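Local coordinates for protein exoglucanase A (Cellulomonas fimi, PDB 7CBD) that hydrolyses beta-1,4-glucosidic linkages of cellulose with inversion of anomeric configuration, releasing cellobiose from non-reducing chain ends, through the family 6 catalytic domain that this chain represents, at residues A51-I57 and F89-D95; L96-F102 and E147-N153; A112-L117 and Y169-G173. One frame throughout, in Å; residues are numbered along the deposited sequence. Where two conformers were deposited one is given.

Contact 1: A51-I57 and F89-D95; sequences AVWMDRI and FNLVIYD
Val92 packs over one face of the Trp53 indole, the two side chains running side by side from neighbouring parallel strands. Val92 CG2 sits 3.5 Å from the centroid of the Trp53 five-membered ring and 4° off its normal, a CH-pi contact. The other branch, CG1, stands anti to the backbone N (chi1 -166°) and meets the benzo half at Trp53 CE3, 3.7 Å away. Trp53 then turns an edge to Tyr94 in an offset edge-to-face pair, with ring planes at 81° and Trp53 CZ3 3.5 Å from Tyr94 CD2. Ala51 CB extends this apolar face, 3.7 Å from Val92 CG2.

On the other face of the sheet Val52 CG2 approaches the ring edge of Phe89 at CE1 (3.7 Å), and Met54 CG packs on Leu91 CD2 at the same separation. Three backbone bonds fix the register: Val52 N gives to Asn90 O, Val92 N to Val52 O, and Met54 N to Val92 O. Val92 is thus gripped through both its N and O, the normal parallel pattern.

In the second shell, Ile364 O receives Trp53 NE1 and the following loop 96-102 bonds Tyr94 OH, fixing both aromatics near the active site; the Tyr94 side chain is about 5 Å from that of Asp149, the predicted proton donor. The strands belong to a beta-alpha-beta unit whose helix 69-83 packs on Val52 and Phe89. Strand 141-146 flanks strand 87-93, and helix 114-132 touches Ile93 through Tyr124 and Ile125.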
loop_
_atom_site.group_PDB
_atom_site.type_symbol
_atom_site.label_atom_id
_atom_site.label_comp_id
_atom_site.label_asym_id
_atom_site.label_seq_id
_atom_site.Cartn_x
_atom_site.Cartn_y
_atom_site.Cartn_z
ATOM N N ALA A 51 3.262 -5.354 -6.602
ATOM C CA ALA A 51 1.996 -5.306 -7.315
ATOM C C ALA A 51 2.108 -4.453 -8.571
ATOM O O ALA A 51 2.866 -3.478 -8.627
ATOM C CB ALA A 51 0.893 -4.744 -6.423
ATOM N N VAL A 52 1.323 -4.826 -9.576
ATOM C CA VAL A 52 1.172 -4.039 -10.791
ATOM C C VAL A 52 -0.052 -3.147 -10.630
ATOM O O VAL A 52 -1.154 -3.635 -10.349
ATOM C CB VAL A 52 1.038 -4.953 -12.020
ATOM C CG1 VAL A 52 0.672 -4.131 -13.249
ATOM C CG2 VAL A 52 2.332 -5.727 -12.228
ATOM N N TRP A 53 0.136 -1.841 -10.808
ATOM C CA TRP A 53 -0.922 -0.859 -10.585
ATOM C C TRP A 53 -1.589 -0.507 -11.907
ATOM O O TRP A 53 -0.929 -0.023 -12.832
ATOM C CB TRP A 53 -0.353 0.419 -9.968
ATOM C CG TRP A 53 0.060 0.272 -8.539
ATOM C CD1 TRP A 53 1.039 -0.552 -8.040
ATOM C CD2 TRP A 53 -0.495 0.966 -7.413
ATOM N NE1 TRP A 53 1.127 -0.401 -6.671
ATOM C CE2 TRP A 53 0.196 0.521 -6.265
ATOM C CE3 TRP A 53 -1.504 1.922 -7.263
ATOM C CZ2 TRP A 53 -0.103 0.992 -4.987
ATOM C CZ3 TRP A 53 -1.790 2.390 -5.992
ATOM C CH2 TRP A 53 -1.092 1.929 -4.874
ATOM N N MET A 54 -2.905 -0.714 -11.985
ATOM C CA MET A 54 -3.696 -0.149 -13.075
ATOM C C MET A 54 -4.188 1.225 -12.617
ATOM O O MET A 54 -5.341 1.425 -12.241
ATOM C CB MET A 54 -4.834 -1.089 -13.457
ATOM C CG MET A 54 -4.345 -2.385 -14.112
ATOM S SD MET A 54 -3.608 -2.141 -15.749
ATOM C CE MET A 54 -1.891 -2.565 -15.465
ATOM N N ASP A 55 -3.258 2.184 -12.605
ATOM C CA ASP A 55 -3.530 3.495 -12.018
ATOM C C ASP A 55 -4.167 4.478 -12.990
ATOM O O ASP A 55 -4.401 5.633 -12.618
ATOM C CB ASP A 55 -2.280 4.101 -11.356
ATOM C CG ASP A 55 -1.105 4.255 -12.310
ATOM O OD1 ASP A 55 -1.174 3.765 -13.451
ATOM O OD2 ASP A 55 -0.096 4.877 -11.907
ATOM N N ARG A 56 -4.458 4.044 -14.211
ATOM C CA ARG A 56 -5.176 4.835 -15.197
ATOM C C ARG A 56 -5.590 3.881 -16.304
ATOM O O ARG A 56 -5.023 2.791 -16.448
ATOM C CB ARG A 56 -4.319 5.978 -15.756
ATOM C CG ARG A 56 -2.905 5.578 -16.093
ATOM C CD ARG A 56 -2.101 6.765 -16.620
ATOM N NE ARG A 56 -0.657 6.565 -16.536
ATOM C CZ ARG A 56 0.243 7.249 -17.238
ATOM N NH1 ARG A 56 1.534 6.994 -17.076
ATOM N NH2 ARG A 56 -0.140 8.184 -18.100
ATOM N N ILE A 57 -6.570 4.311 -17.100
ATOM C CA ILE A 57 -7.088 3.456 -18.166
ATOM C C ILE A 57 -5.982 3.060 -19.141
ATOM O O ILE A 57 -5.919 1.911 -19.594
ATOM C CB ILE A 57 -8.275 4.141 -18.865
ATOM C CG1 ILE A 57 -9.519 4.030 -17.986
ATOM C CG2 ILE A 57 -8.503 3.550 -20.263
ATOM C CD1 ILE A 57 -10.581 5.074 -18.302
ATOM N N PHE A 89 -0.605 -13.190 -8.490
ATOM C CA PHE A 89 -0.296 -11.955 -9.190
ATOM C C PHE A 89 -1.016 -10.825 -8.464
ATOM O O PHE A 89 -2.247 -10.816 -8.401
ATOM C CB PHE A 89 -0.778 -12.085 -10.638
ATOM C CG PHE A 89 -0.756 -10.799 -11.410
ATOM C CD1 PHE A 89 0.423 -10.098 -11.573
ATOM C CD2 PHE A 89 -1.916 -10.284 -11.973
ATOM C CE1 PHE A 89 0.450 -8.909 -12.282
ATOM C CE2 PHE A 89 -1.894 -9.107 -12.685
ATOM C CZ PHE A 89 -0.706 -8.417 -12.839
ATOM N N ASN A 90 -0.251 -9.899 -7.883
ATOM C CA ASN A 90 -0.833 -8.753 -7.187
ATOM C C ASN A 90 -1.162 -7.648 -8.180
ATOM O O ASN A 90 -0.280 -7.170 -8.897
ATOM C CB ASN A 90 0.135 -8.223 -6.135
ATOM C CG ASN A 90 0.312 -9.179 -4.983
ATOM O OD1 ASN A 90 -0.570 -9.306 -4.138
ATOM N ND2 ASN A 90 1.453 -9.856 -4.941
ATOM N N LEU A 91 -2.425 -7.222 -8.190
ATOM C CA LEU A 91 -2.946 -6.250 -9.140
ATOM C C LEU A 91 -3.672 -5.176 -8.345
ATOM O O LEU A 91 -4.469 -5.502 -7.460
ATOM C CB LEU A 91 -3.969 -6.973 -10.011
ATOM C CG LEU A 91 -4.230 -6.653 -11.490
ATOM C CD1 LEU A 91 -5.709 -6.839 -11.848
ATOM C CD2 LEU A 91 -3.715 -5.336 -11.958
ATOM N N VAL A 92 -3.415 -3.904 -8.640
ATOM C CA VAL A 92 -4.085 -2.811 -7.935
ATOM C C VAL A 92 -5.135 -2.178 -8.838
ATOM O O VAL A 92 -4.820 -1.693 -9.935
ATOM C CB VAL A 92 -3.112 -1.748 -7.410
ATOM C CG1 VAL A 92 -3.843 -0.843 -6.415
ATOM C CG2 VAL A 92 -1.916 -2.410 -6.751
ATOM N N ILE A 93 -6.372 -2.178 -8.349
ATOM C CA ILE A 93 -7.509 -1.534 -8.989
ATOM C C ILE A 93 -7.598 -0.136 -8.376
ATOM O O ILE A 93 -7.804 0.004 -7.166
ATOM C CB ILE A 93 -8.786 -2.345 -8.703
ATOM C CG1 ILE A 93 -8.600 -3.813 -9.110
ATOM C CG2 ILE A 93 -10.000 -1.726 -9.375
ATOM C CD1 ILE A 93 -8.276 -4.019 -10.573
ATOM N N TYR A 94 -7.386 0.904 -9.188
ATOM C CA TYR A 94 -7.153 2.239 -8.636
ATOM C C TYR A 94 -7.522 3.313 -9.648
ATOM O O TYR A 94 -6.644 4.017 -10.163
ATOM C CB TYR A 94 -5.683 2.389 -8.218
ATOM C CG TYR A 94 -5.322 3.638 -7.422
ATOM C CD1 TYR A 94 -6.106 4.076 -6.363
ATOM C CD2 TYR A 94 -4.158 4.343 -7.708
ATOM C CE1 TYR A 94 -5.759 5.208 -5.625
ATOM C CE2 TYR A 94 -3.801 5.459 -6.982
ATOM C CZ TYR A 94 -4.600 5.887 -5.940
ATOM O OH TYR A 94 -4.221 7.003 -5.223
ATOM N N ASP A 95 -8.823 3.467 -9.930
ATOM C CA ASP A 95 -9.224 4.522 -10.854
ATOM C C ASP A 95 -10.640 5.031 -10.602
ATOM O O ASP A 95 -11.302 5.475 -11.547
ATOM C CB ASP A 95 -9.066 4.072 -12.315
ATOM C CG ASP A 95 -8.856 5.235 -13.270
ATOM O OD1 ASP A 95 -8.494 6.352 -12.828
ATOM O OD2 ASP A 95 -9.039 5.006 -14.483
#

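Contact 2: L96-F102 and E147-N153; sequences LPGRDCF and EPDSLPN
Asp149 extends its carboxylate anti to the backbone N (chi1 -170°), whereas Asp100 keeps CG beside its own N (chi1 -47°), and these two settings bring the acids together. Their side chains cross at about a right angle, yet the carboxylate planes lie only 25° apart, with Asp100 OD1 2.6 Å from Asp149 OD2. Asp149 is the predicted proton donor of this inverting hydrolase, so Asp100 is an immediate neighbour of that group. Asp100 is itself positioned by Tyr94 OH, which bonds OD1, and by Arg99: Arg99 NE forms a salt bridge to Asp100 OD2 (2.9 Å), with the oxygen at the guanidinium edge, nearly in its plane.

Asn153 steadies Asp149 from farther along the same loop: its ND2 reaches Asp149 OD1 from above the carboxylate plane (3.2 Å) and also bonds Ser150 O, which accepts Asn153 N as well, closing a type I turn, while Asn157 ND2 bonds Asn153 OD1. Water 1 bridges the backbones, accepting from Asp100 N and donating to Asp149 O (2.7 Å). Cys101 SG, in a disulfide with Cys163, rests on Asn153 CB at 3.5 Å.

Farther along, Leu96 CG lies 3.4 Å from Glu147 CD and Leu96 CD1 3.6 Å from Ser150 CB. Leu96 N adds a weak bond to Glu147 OE1 (3.3 Å), while Tyr120 OH and Asp95 N hold Glu147 OE2. Both loops leave the C-terminal ends of parallel strands, 87-93 and 141-146. Helix 161-182 backs Leu96 with Tyr170 and Val174, and Trp198 of helix 196-199 packs against Asp149.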
loop_
_atom_site.group_PDB
_atom_site.type_symbol
_atom_site.label_atom_id
_atom_site.label_comp_id
_atom_site.label_asym_id
_atom_site.label_seq_id
_atom_site.Cartn_x
_atom_site.Cartn_y
_atom_site.Cartn_z
ATOM N N LEU A 96 -11.100 5.037 -9.349
ATOM C CA LEU A 96 -12.481 5.433 -9.082
ATOM C C LEU A 96 -12.750 6.856 -9.567
ATOM O O LEU A 96 -11.861 7.718 -9.533
ATOM C CB LEU A 96 -12.792 5.396 -7.590
ATOM C CG LEU A 96 -13.182 4.034 -7.041
ATOM C CD1 LEU A 96 -13.122 4.054 -5.535
ATOM C CD2 LEU A 96 -14.552 3.594 -7.511
ATOM N N PRO A 97 -13.980 7.141 -9.989
ATOM C CA PRO A 97 -14.369 8.544 -10.190
ATOM C C PRO A 97 -14.136 9.324 -8.904
ATOM O O PRO A 97 -14.422 8.839 -7.810
ATOM C CB PRO A 97 -15.866 8.453 -10.529
ATOM C CG PRO A 97 -16.055 7.039 -11.011
ATOM C CD PRO A 97 -15.106 6.216 -10.202
ATOM N N GLY A 98 -13.590 10.532 -9.040
ATOM C CA GLY A 98 -13.289 11.342 -7.874
ATOM C C GLY A 98 -12.211 10.760 -6.984
ATOM O O GLY A 98 -12.210 11.011 -5.773
ATOM N N ARG A 99 -11.280 9.997 -7.564
ATOM C CA ARG A 99 -10.248 9.309 -6.799
ATOM C C ARG A 99 -9.511 10.268 -5.873
ATOM O O ARG A 99 -9.255 11.422 -6.220
ATOM C CB ARG A 99 -9.233 8.690 -7.764
ATOM C CG ARG A 99 -8.599 7.409 -7.259
ATOM C CD ARG A 99 -7.563 6.872 -8.231
ATOM N NE ARG A 99 -6.387 7.729 -8.268
ATOM C CZ ARG A 99 -5.392 7.597 -9.136
ATOM N NH1 ARG A 99 -5.414 6.628 -10.046
ATOM N NH2 ARG A 99 -4.368 8.438 -9.089
ATOM N N ASP A 100 -9.171 9.775 -4.682
ATOM C CA ASP A 100 -8.378 10.529 -3.706
ATOM C C ASP A 100 -9.042 11.864 -3.364
ATOM O O ASP A 100 -8.447 12.933 -3.495
ATOM C CB ASP A 100 -6.941 10.742 -4.195
ATOM C CG ASP A 100 -6.315 9.477 -4.735
ATOM O OD1 ASP A 100 -6.053 8.546 -3.947
ATOM O OD2 ASP A 100 -6.089 9.401 -5.957
ATOM N N CYS A 101 -10.292 11.784 -2.902
ATOM C CA CYS A 101 -11.112 12.988 -2.784
ATOM C C CYS A 101 -10.603 13.980 -1.745
ATOM O O CYS A 101 -10.930 15.168 -1.840
ATOM C CB CYS A 101 -12.567 12.624 -2.503
ATOM S SG CYS A 101 -12.847 11.726 -0.958
ATOM N N PHE A 102 -9.971 13.481 -0.743
ATOM C CA PHE A 102 -9.269 14.373 0.297
ATOM C C PHE A 102 -7.966 15.162 -0.212
ATOM O O PHE A 102 -7.544 15.990 0.526
ATOM C CB PHE A 102 -8.894 13.472 1.483
ATOM C CG PHE A 102 -8.564 14.201 2.759
ATOM C CD1 PHE A 102 -9.303 15.296 3.172
ATOM C CD2 PHE A 102 -7.534 13.749 3.571
ATOM C CE1 PHE A 102 -9.003 15.941 4.357
ATOM C CE2 PHE A 102 -7.233 14.387 4.757
ATOM C CZ PHE A 102 -7.973 15.480 5.152
ATOM N N GLU A 147 -8.984 -0.459 -4.736
ATOM C CA GLU A 147 -9.150 0.989 -4.610
ATOM C C GLU A 147 -8.580 1.572 -3.322
ATOM O O GLU A 147 -9.323 1.989 -2.423
ATOM C CB GLU A 147 -10.603 1.396 -4.863
ATOM C CG GLU A 147 -11.077 1.089 -6.279
ATOM C CD GLU A 147 -10.493 2.006 -7.353
ATOM O OE1 GLU A 147 -9.873 3.043 -7.020
ATOM O OE2 GLU A 147 -10.659 1.692 -8.553
ATOM N N PRO A 148 -7.255 1.657 -3.224
ATOM C CA PRO A 148 -6.639 2.390 -2.111
ATOM C C PRO A 148 -7.182 3.811 -2.001
ATOM O O PRO A 148 -7.608 4.414 -2.986
ATOM C CB PRO A 148 -5.149 2.396 -2.483
ATOM C CG PRO A 148 -4.985 1.189 -3.378
ATOM C CD PRO A 148 -6.261 1.099 -4.155
ATOM N N ASP A 149 -7.176 4.339 -0.774
ATOM C CA ASP A 149 -7.556 5.731 -0.522
ATOM C C ASP A 149 -8.972 6.052 -0.997
ATOM O O ASP A 149 -9.217 7.115 -1.571
ATOM C CB ASP A 149 -6.541 6.707 -1.124
ATOM C CG ASP A 149 -6.772 8.135 -0.675
ATOM O OD1 ASP A 149 -7.284 8.329 0.449
ATOM O OD2 ASP A 149 -6.475 9.059 -1.463
ATOM N N SER A 150 -9.919 5.144 -0.751
ATOM C CA SER A 150 -11.288 5.369 -1.209
ATOM C C SER A 150 -12.281 5.416 -0.053
ATOM O O SER A 150 -12.480 6.475 0.555
ATOM C CB SER A 150 -11.701 4.353 -2.290
ATOM O OG SER A 150 -11.718 3.018 -1.802
ATOM N N LEU A 151 -12.885 4.271 0.274
ATOM C CA LEU A 151 -14.062 4.259 1.143
ATOM C C LEU A 151 -13.886 4.948 2.491
ATOM O O LEU A 151 -14.834 5.624 2.931
ATOM C CB LEU A 151 -14.609 2.836 1.305
ATOM C CG LEU A 151 -15.240 2.253 0.041
ATOM C CD1 LEU A 151 -15.415 0.748 0.184
ATOM C CD2 LEU A 151 -16.579 2.906 -0.259
ATOM N N PRO A 152 -12.762 4.817 3.201
ATOM C CA PRO A 152 -12.656 5.479 4.511
ATOM C C PRO A 152 -12.675 7.000 4.450
ATOM O O PRO A 152 -12.854 7.635 5.498
ATOM C CB PRO A 152 -11.329 4.955 5.067
ATOM C CG PRO A 152 -11.113 3.641 4.356
ATOM C CD PRO A 152 -11.632 3.894 2.971
ATOM N N ASN A 153 -12.491 7.606 3.275
ATOM C CA ASN A 153 -12.710 9.045 3.171
ATOM C C ASN A 153 -14.149 9.406 3.499
ATOM O O ASN A 153 -14.422 10.536 3.914
ATOM C CB ASN A 153 -12.398 9.526 1.757
ATOM C CG ASN A 153 -10.926 9.586 1.480
ATOM O OD1 ASN A 153 -10.223 10.447 2.007
ATOM N ND2 ASN A 153 -10.442 8.667 0.655
HETATM O O HOH W 1 -10.185 7.245 -4.139
HETATM O O HOH W 2 -8.173 11.146 -0.328
#

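Contact 3: A112-L117 and Y169-G173; sequences ATDAGL and YYRQG
Tyr169 presents one face of its ring to Thr113 O, which stands 3.5 Å above the plane and toward the rim, while Asp114 OD2 and Leu117 CD2 lie at the ring edge, close to its plane. The carboxylate of Asp114 is turned almost upright to the ring, the two planes 83° apart. Tyr169 OH donates to Asp114 OD2 over 2.7 Å, arriving on the anti side and 32° out of the carboxylate plane. Obliquely to the ring come Ala112 C, 3.5 Å from Tyr169 CE2, and Leu117 CB, 3.7 Å from Tyr169 CD1. With CG anti to the carbonyl carbon (chi1 -57°), Tyr169 reaches out of its helix and slots its ring against the backbone leading into helix 114-132.

That backbone is a capped helix start. Thr113 is the N-cap of helix 114-132: its OG1 accepts Gly116 N at 3.0 Å, and its carbonyl O, besides standing over the rim of the Tyr169 ring, takes Leu117 N. Asp114 follows in the first turn, where the helix N-terminus would be expected to favour a negative carboxylate. The two helices, 114-132 and 161-182, come after the successive parallel strands 87-93 and 141-146, and so stand as neighbouring outer helices of the family 6 alpha/beta barrel.

Leu117, its CG anti to the backbone N, packs between the two helices. Its CD2 lies 3.9 Å from Tyr169 CD1, and its CD1 comes to 4.0 Å from Gly173 CA. Tyr169 also touches Pro97, whereas the adjacent Tyr170 points its hydroxyl into the neighbouring loop and bonds Gly98 O.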
loop_
_atom_site.group_PDB
_atom_site.type_symbol
_atom_site.label_atom_id
_atom_site.label_comp_id
_atom_site.label_asym_id
_atom_site.label_seq_id
_atom_site.Cartn_x
_atom_site.Cartn_y
_atom_site.Cartn_z
ATOM N N ALA A 112 -15.907 12.874 -10.641
ATOM C CA ALA A 112 -16.990 12.376 -9.794
ATOM C C ALA A 112 -18.325 12.810 -10.397
ATOM O O ALA A 112 -18.997 13.722 -9.913
ATOM C CB ALA A 112 -16.833 12.897 -8.373
ATOM N N THR A 113 -18.682 12.156 -11.506
ATOM C CA THR A 113 -19.932 12.391 -12.216
ATOM C C THR A 113 -20.416 11.059 -12.762
ATOM O O THR A 113 -19.656 10.092 -12.857
ATOM C CB THR A 113 -19.752 13.316 -13.427
ATOM O OG1 THR A 113 -18.847 12.698 -14.353
ATOM C CG2 THR A 113 -19.222 14.680 -13.016
ATOM N N ASP A 114 -21.691 11.030 -13.163
ATOM C CA ASP A 114 -22.238 9.832 -13.797
ATOM C C ASP A 114 -21.430 9.435 -15.024
ATOM O O ASP A 114 -21.224 8.245 -15.276
ATOM C CB ASP A 114 -23.704 10.047 -14.171
ATOM C CG ASP A 114 -24.646 9.879 -12.991
ATOM O OD1 ASP A 114 -25.869 9.828 -13.223
ATOM O OD2 ASP A 114 -24.178 9.814 -11.838
ATOM N N ALA A 115 -20.965 10.415 -15.802
ATOM C CA ALA A 115 -20.150 10.091 -16.970
ATOM C C ALA A 115 -18.839 9.444 -16.548
ATOM O O ALA A 115 -18.371 8.494 -17.186
ATOM C CB ALA A 115 -19.900 11.346 -17.800
ATOM N N GLY A 116 -18.234 9.947 -15.470
ATOM C CA GLY A 116 -17.022 9.325 -14.964
ATOM C C GLY A 116 -17.257 7.896 -14.510
ATOM O O GLY A 116 -16.452 7.001 -14.788
ATOM N N LEU A 117 -18.379 7.657 -13.827
ATOM C CA LEU A 117 -18.702 6.300 -13.393
ATOM C C LEU A 117 -18.960 5.378 -14.578
ATOM O O LEU A 117 -18.538 4.220 -14.565
ATOM C CB LEU A 117 -19.901 6.315 -12.449
ATOM C CG LEU A 117 -20.347 4.942 -11.934
ATOM C CD1 LEU A 117 -19.289 4.329 -11.018
ATOM C CD2 LEU A 117 -21.700 5.054 -11.226
ATOM N N TYR A 169 -20.145 7.544 -5.926
ATOM C CA TYR A 169 -19.343 6.858 -6.927
ATOM C C TYR A 169 -18.358 5.879 -6.309
ATOM O O TYR A 169 -18.074 4.843 -6.914
ATOM C CB TYR A 169 -18.657 7.878 -7.831
ATOM C CG TYR A 169 -19.677 8.779 -8.473
ATOM C CD1 TYR A 169 -20.575 8.274 -9.402
ATOM C CD2 TYR A 169 -19.779 10.116 -8.120
ATOM C CE1 TYR A 169 -21.528 9.078 -9.982
ATOM C CE2 TYR A 169 -20.729 10.927 -8.693
ATOM C CZ TYR A 169 -21.601 10.402 -9.623
ATOM O OH TYR A 169 -22.551 11.207 -10.196
ATOM N N TYR A 170 -17.841 6.167 -5.111
ATOM C CA TYR A 170 -17.033 5.162 -4.427
ATOM C C TYR A 170 -17.881 3.946 -4.091
ATOM O O TYR A 170 -17.462 2.807 -4.310
ATOM C CB TYR A 170 -16.422 5.726 -3.144
ATOM C CG TYR A 170 -15.298 6.731 -3.291
ATOM C CD1 TYR A 170 -14.638 7.194 -2.163
ATOM C CD2 TYR A 170 -14.895 7.225 -4.533
ATOM C CE1 TYR A 170 -13.619 8.124 -2.248
ATOM C CE2 TYR A 170 -13.854 8.161 -4.635
ATOM C CZ TYR A 170 -13.234 8.612 -3.481
ATOM O OH TYR A 170 -12.224 9.552 -3.530
ATOM N N ARG A 171 -19.089 4.167 -3.571
ATOM C CA ARG A 171 -19.942 3.041 -3.212
ATOM C C ARG A 171 -20.331 2.230 -4.446
ATOM O O ARG A 171 -20.230 0.999 -4.453
ATOM C CB ARG A 171 -21.178 3.543 -2.473
ATOM C CG ARG A 171 -20.912 3.991 -1.046
ATOM C CD ARG A 171 -22.232 4.393 -0.425
ATOM N NE ARG A 171 -22.144 4.872 0.951
ATOM C CZ ARG A 171 -22.356 4.110 2.019
ATOM N NH1 ARG A 171 -22.624 2.817 1.880
ATOM N NH2 ARG A 171 -22.292 4.643 3.231
ATOM N N GLN A 172 -20.769 2.908 -5.507
ATOM C CA GLN A 172 -21.228 2.186 -6.691
ATOM C C GLN A 172 -20.058 1.611 -7.479
ATOM O O GLN A 172 -20.164 0.513 -8.043
ATOM C CB GLN A 172 -22.098 3.097 -7.556
ATOM C CG GLN A 172 -23.362 3.569 -6.839
ATOM C CD GLN A 172 -24.084 4.682 -7.567
ATOM O OE1 GLN A 172 -24.047 4.764 -8.794
ATOM N NE2 GLN A 172 -24.754 5.548 -6.809
ATOM N N GLY A 173 -18.933 2.327 -7.517
ATOM C CA GLY A 173 -17.779 1.834 -8.243
ATOM C C GLY A 173 -17.142 0.638 -7.572
ATOM O O GLY A 173 -16.779 -0.334 -8.240
#

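The three contacts run from the mainly parallel sheet of the catalytic domain to its outer helices. Contact 1 closes before contact 2 opens, while the segments of contacts 2 and 3 alternate along the chain. Strand 87-93 runs straight into loop 96-102, and loop 147-153 follows the adjoining strand 141-146. Centres of contacts 1 and 2 are about 14 Å apart, joined by a probable hydrogen bond from Glu147 N to Ile93 O. Contacts 2 and 3, about 11 Å between centres, touch through Tyr170. Contacts 1 and 3, centres about 18 Å apart, do not touch, although helix 114-132 follows strand 87-93. Contact 3 lies away from the predicted catalytic residues; contact 2 carries one.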